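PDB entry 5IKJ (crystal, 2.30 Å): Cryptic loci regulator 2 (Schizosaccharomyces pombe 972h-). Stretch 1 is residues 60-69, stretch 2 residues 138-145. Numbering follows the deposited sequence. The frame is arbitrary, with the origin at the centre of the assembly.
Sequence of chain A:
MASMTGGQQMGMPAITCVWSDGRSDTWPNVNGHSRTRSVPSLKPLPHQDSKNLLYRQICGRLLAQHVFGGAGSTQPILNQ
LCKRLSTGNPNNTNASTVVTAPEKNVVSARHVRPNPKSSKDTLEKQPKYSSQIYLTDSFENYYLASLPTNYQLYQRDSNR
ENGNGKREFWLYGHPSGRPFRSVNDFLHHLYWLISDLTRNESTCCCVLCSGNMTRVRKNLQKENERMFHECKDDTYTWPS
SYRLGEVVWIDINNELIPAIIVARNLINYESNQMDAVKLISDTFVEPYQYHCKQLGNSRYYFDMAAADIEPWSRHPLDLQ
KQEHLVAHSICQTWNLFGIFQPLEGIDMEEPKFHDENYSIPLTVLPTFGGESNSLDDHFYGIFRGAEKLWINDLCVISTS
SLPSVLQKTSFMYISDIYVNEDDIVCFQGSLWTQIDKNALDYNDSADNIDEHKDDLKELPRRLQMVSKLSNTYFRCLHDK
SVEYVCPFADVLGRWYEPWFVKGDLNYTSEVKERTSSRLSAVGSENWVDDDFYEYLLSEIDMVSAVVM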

# COMPACT_ATOMS: atom_id res chain seq x y z
N GLY A 60 16.65 13.83 10.48
CA GLY A 60 16.96 12.41 10.54
C GLY A 60 15.78 11.57 10.99
O GLY A 60 15.51 10.51 10.42
N ARG A 61 15.06 12.03 12.02
CA ARG A 61 13.92 11.27 12.51
C ARG A 61 12.84 11.16 11.43
O ARG A 61 12.33 10.07 11.16
CB ARG A 61 13.33 11.91 13.77
CG ARG A 61 12.05 11.24 14.24
CD ARG A 61 11.51 11.80 15.54
NE ARG A 61 10.91 13.13 15.37
CZ ARG A 61 11.55 14.28 15.56
NH1 ARG A 61 10.90 15.42 15.38
NH2 ARG A 61 12.82 14.30 15.93
N LEU A 62 12.48 12.29 10.82
CA LEU A 62 11.38 12.30 9.87
C LEU A 62 11.79 11.66 8.55
O LEU A 62 10.98 10.97 7.91
CB LEU A 62 10.89 13.73 9.65
CG LEU A 62 10.31 14.38 10.91
CD1 LEU A 62 10.06 15.86 10.72
CD2 LEU A 62 9.03 13.68 11.34
N LEU A 63 13.03 11.86 8.12
CA LEU A 63 13.55 11.11 6.98
C LEU A 63 13.47 9.61 7.26
O LEU A 63 12.97 8.84 6.43
CB LEU A 63 14.98 11.53 6.67
CG LEU A 63 15.63 10.85 5.46
CD1 LEU A 63 14.81 11.10 4.20
CD2 LEU A 63 17.06 11.33 5.26
N ALA A 64 13.96 9.18 8.42
CA ALA A 64 13.93 7.76 8.76
C ALA A 64 12.51 7.22 8.76
O ALA A 64 12.25 6.13 8.24
CB ALA A 64 14.58 7.54 10.13
N GLN A 65 11.57 7.97 9.35
CA GLN A 65 10.18 7.54 9.36
C GLN A 65 9.56 7.57 7.97
O GLN A 65 8.53 6.93 7.74
CB GLN A 65 9.36 8.42 10.31
CG GLN A 65 9.77 8.27 11.77
CD GLN A 65 9.15 9.33 12.67
OE1 GLN A 65 8.41 10.19 12.20
NE2 GLN A 65 9.47 9.27 13.96
N HIS A 66 10.17 8.30 7.03
CA HIS A 66 9.68 8.32 5.66
C HIS A 66 10.25 7.16 4.86
O HIS A 66 9.50 6.40 4.23
CB HIS A 66 10.03 9.66 5.01
CG HIS A 66 9.16 10.01 3.84
ND1 HIS A 66 9.20 11.25 3.24
CD2 HIS A 66 8.24 9.29 3.16
CE1 HIS A 66 8.34 11.28 2.24
NE2 HIS A 66 7.74 10.11 2.17
N VAL A 67 11.57 7.00 4.87
CA VAL A 67 12.21 5.97 4.05
C VAL A 67 11.85 4.59 4.57
O VAL A 67 11.58 3.67 3.78
CB VAL A 67 13.73 6.17 4.01
CG1 VAL A 67 14.36 5.25 2.97
CG2 VAL A 67 14.07 7.61 3.70
N PHE A 68 11.84 4.41 5.89
CA PHE A 68 11.53 3.13 6.50
C PHE A 68 10.10 3.07 7.02
O PHE A 68 9.80 2.25 7.90
CB PHE A 68 12.52 2.83 7.63
CG PHE A 68 13.96 2.85 7.18
CD1 PHE A 68 14.41 1.95 6.24
CD2 PHE A 68 14.85 3.77 7.71
CE1 PHE A 68 15.73 1.96 5.83
CE2 PHE A 68 16.17 3.79 7.30
CZ PHE A 68 16.61 2.88 6.36
N GLY A 69 9.22 3.92 6.51
CA GLY A 69 7.83 3.92 6.92
C GLY A 69 6.91 4.45 5.84
O GLY A 69 6.47 3.70 4.96
N SER A 138 13.37 2.14 16.42
CA SER A 138 12.78 3.36 16.97
C SER A 138 13.40 4.54 16.23
O SER A 138 14.52 4.96 16.54
CB SER A 138 13.02 3.45 18.47
OG SER A 138 14.40 3.53 18.77
N PHE A 139 12.67 5.07 15.25
CA PHE A 139 13.24 6.08 14.37
C PHE A 139 13.36 7.45 15.02
O PHE A 139 13.95 8.35 14.43
CB PHE A 139 12.40 6.17 13.09
CG PHE A 139 12.17 4.85 12.43
CD1 PHE A 139 13.23 4.11 11.94
CD2 PHE A 139 10.89 4.34 12.30
CE1 PHE A 139 13.02 2.89 11.34
CE2 PHE A 139 10.67 3.11 11.69
CZ PHE A 139 11.74 2.39 11.21
N GLU A 140 12.81 7.62 16.23
CA GLU A 140 12.98 8.88 16.95
C GLU A 140 14.43 9.16 17.32
O GLU A 140 14.74 10.29 17.70
CB GLU A 140 12.11 8.88 18.21
CG GLU A 140 10.62 8.89 17.94
CD GLU A 140 9.81 9.38 19.12
OE1 GLU A 140 10.13 9.00 20.27
OE2 GLU A 140 8.85 10.16 18.91
N ASN A 141 15.32 8.17 17.21
CA ASN A 141 16.72 8.35 17.55
C ASN A 141 17.59 8.73 16.37
O ASN A 141 18.68 9.27 16.57
CB ASN A 141 17.27 7.07 18.19
CG ASN A 141 17.01 6.99 19.68
OD1 ASN A 141 15.98 7.47 20.16
ND2 ASN A 141 17.94 6.40 20.41
N TYR A 142 17.15 8.45 15.14
CA TYR A 142 17.95 8.76 13.97
C TYR A 142 18.21 10.26 13.87
O TYR A 142 17.44 11.08 14.38
CB TYR A 142 17.27 8.26 12.70
CG TYR A 142 17.24 6.75 12.55
CD1 TYR A 142 16.64 5.95 13.51
CD2 TYR A 142 17.78 6.13 11.43
CE1 TYR A 142 16.59 4.58 13.37
CE2 TYR A 142 17.74 4.76 11.29
CZ TYR A 142 17.15 3.98 12.26
OH TYR A 142 17.11 2.62 12.13
N TYR A 143 19.30 10.61 13.21
CA TYR A 143 19.68 12.01 13.05
C TYR A 143 20.67 12.12 11.91
O TYR A 143 21.41 11.19 11.61
CB TYR A 143 20.29 12.57 14.34
CG TYR A 143 21.71 12.13 14.59
CD1 TYR A 143 21.99 10.92 15.21
CD2 TYR A 143 22.78 12.93 14.20
CE1 TYR A 143 23.30 10.52 15.43
CE2 TYR A 143 24.08 12.54 14.41
CZ TYR A 143 24.34 11.33 15.03
OH TYR A 143 25.64 10.94 15.25
N LEU A 144 20.66 13.29 11.26
CA LEU A 144 21.60 13.56 10.17
C LEU A 144 22.99 13.76 10.75
O LEU A 144 23.24 14.72 11.49
CB LEU A 144 21.16 14.79 9.39
CG LEU A 144 20.52 14.54 8.02
CD1 LEU A 144 19.35 13.57 8.14
CD2 LEU A 144 20.07 15.85 7.40
N ALA A 145 23.91 12.85 10.42
CA ALA A 145 25.31 13.05 10.77
C ALA A 145 25.81 14.40 10.30
O ALA A 145 26.64 15.03 10.95
CB ALA A 145 26.18 11.94 10.16

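Stretch 1 is helical from Gly-60 to Val-67, and stretch 2 runs past one side of it, turning from Phe-139 to Tyr-142 before a short strand at Tyr-143 and Leu-144. Together they bury 508 Å², summed over both sides, without a single hydrogen bond between them, so the contact rests on shape and apolar packing.

The shortest CA-CA distance is at Gly-60, whose CA lies 3.7 Å from Tyr-143 CA. An ideal CB built on Gly-60 would point toward stretch 2 and fall 2.2 Å from Tyr-143 CA and 2.8 Å from Leu-144 N, both clashes; the absence of a side chain is what permits this approach. Leu-144 also meets the glycine, its CD1 lying 3.6 Å from Gly-60 CA.

At Arg-61 the chains remain close but do not bond in the classical sense. Arg-61 N lies 3.5 Å from Tyr-142 O, but the angle is poor. A CA-H...O contact is better supported: Arg-61 CA is 3.5 Å from Phe-139 O, with 143° at the hydrogen. Phe-139 O also accepts the 3.3 Å hydrogen bond from Tyr-142 N that helps close the turn. The extended start of the arginine side chain (chi1 and chi2 both t) carries its methylenes along the turn, placing Arg-61 CD 3.6 Å from Glu-140 CA and 3.9 Å from Glu-140 CG. This is aliphatic packing, with no salt bridge between the two residues.

Leu-62 points away and makes no contact. Leu-63 starts sideways, but its end comes nearer, bringing CD2 to 4.3 Å from Leu-144 CD1, a loose apolar contact.

The CA-to-CB bond of Ala-64 points toward stretch 2. Its CB touches two aromatic residues, 3.9 Å from Phe-139 CB and 3.7 Å from Tyr-142 CG. Ala-64 O lies over one face of the Phe-139 ring while accepting the 2.9 Å helical hydrogen bond from Phe-68 N. One turn on from Arg-61, Gln-65 likewise contributes its aliphatic portion: CG sits 3.6 Å from Phe-139 CB.

His-66 and Val-67 are out of reach. Phe-68, the first residue to leave helical phi/psi, turns its CB toward stretch 2 and completes the aromatic cluster. Its CB is 3.7 Å from Phe-139 CZ, and its CE2 is 4.4 Å from Tyr-142 CE2. Both neighbours approach the Phe-68 ring obliquely, and the contacts are apolar. Gly-69 adds almost nothing.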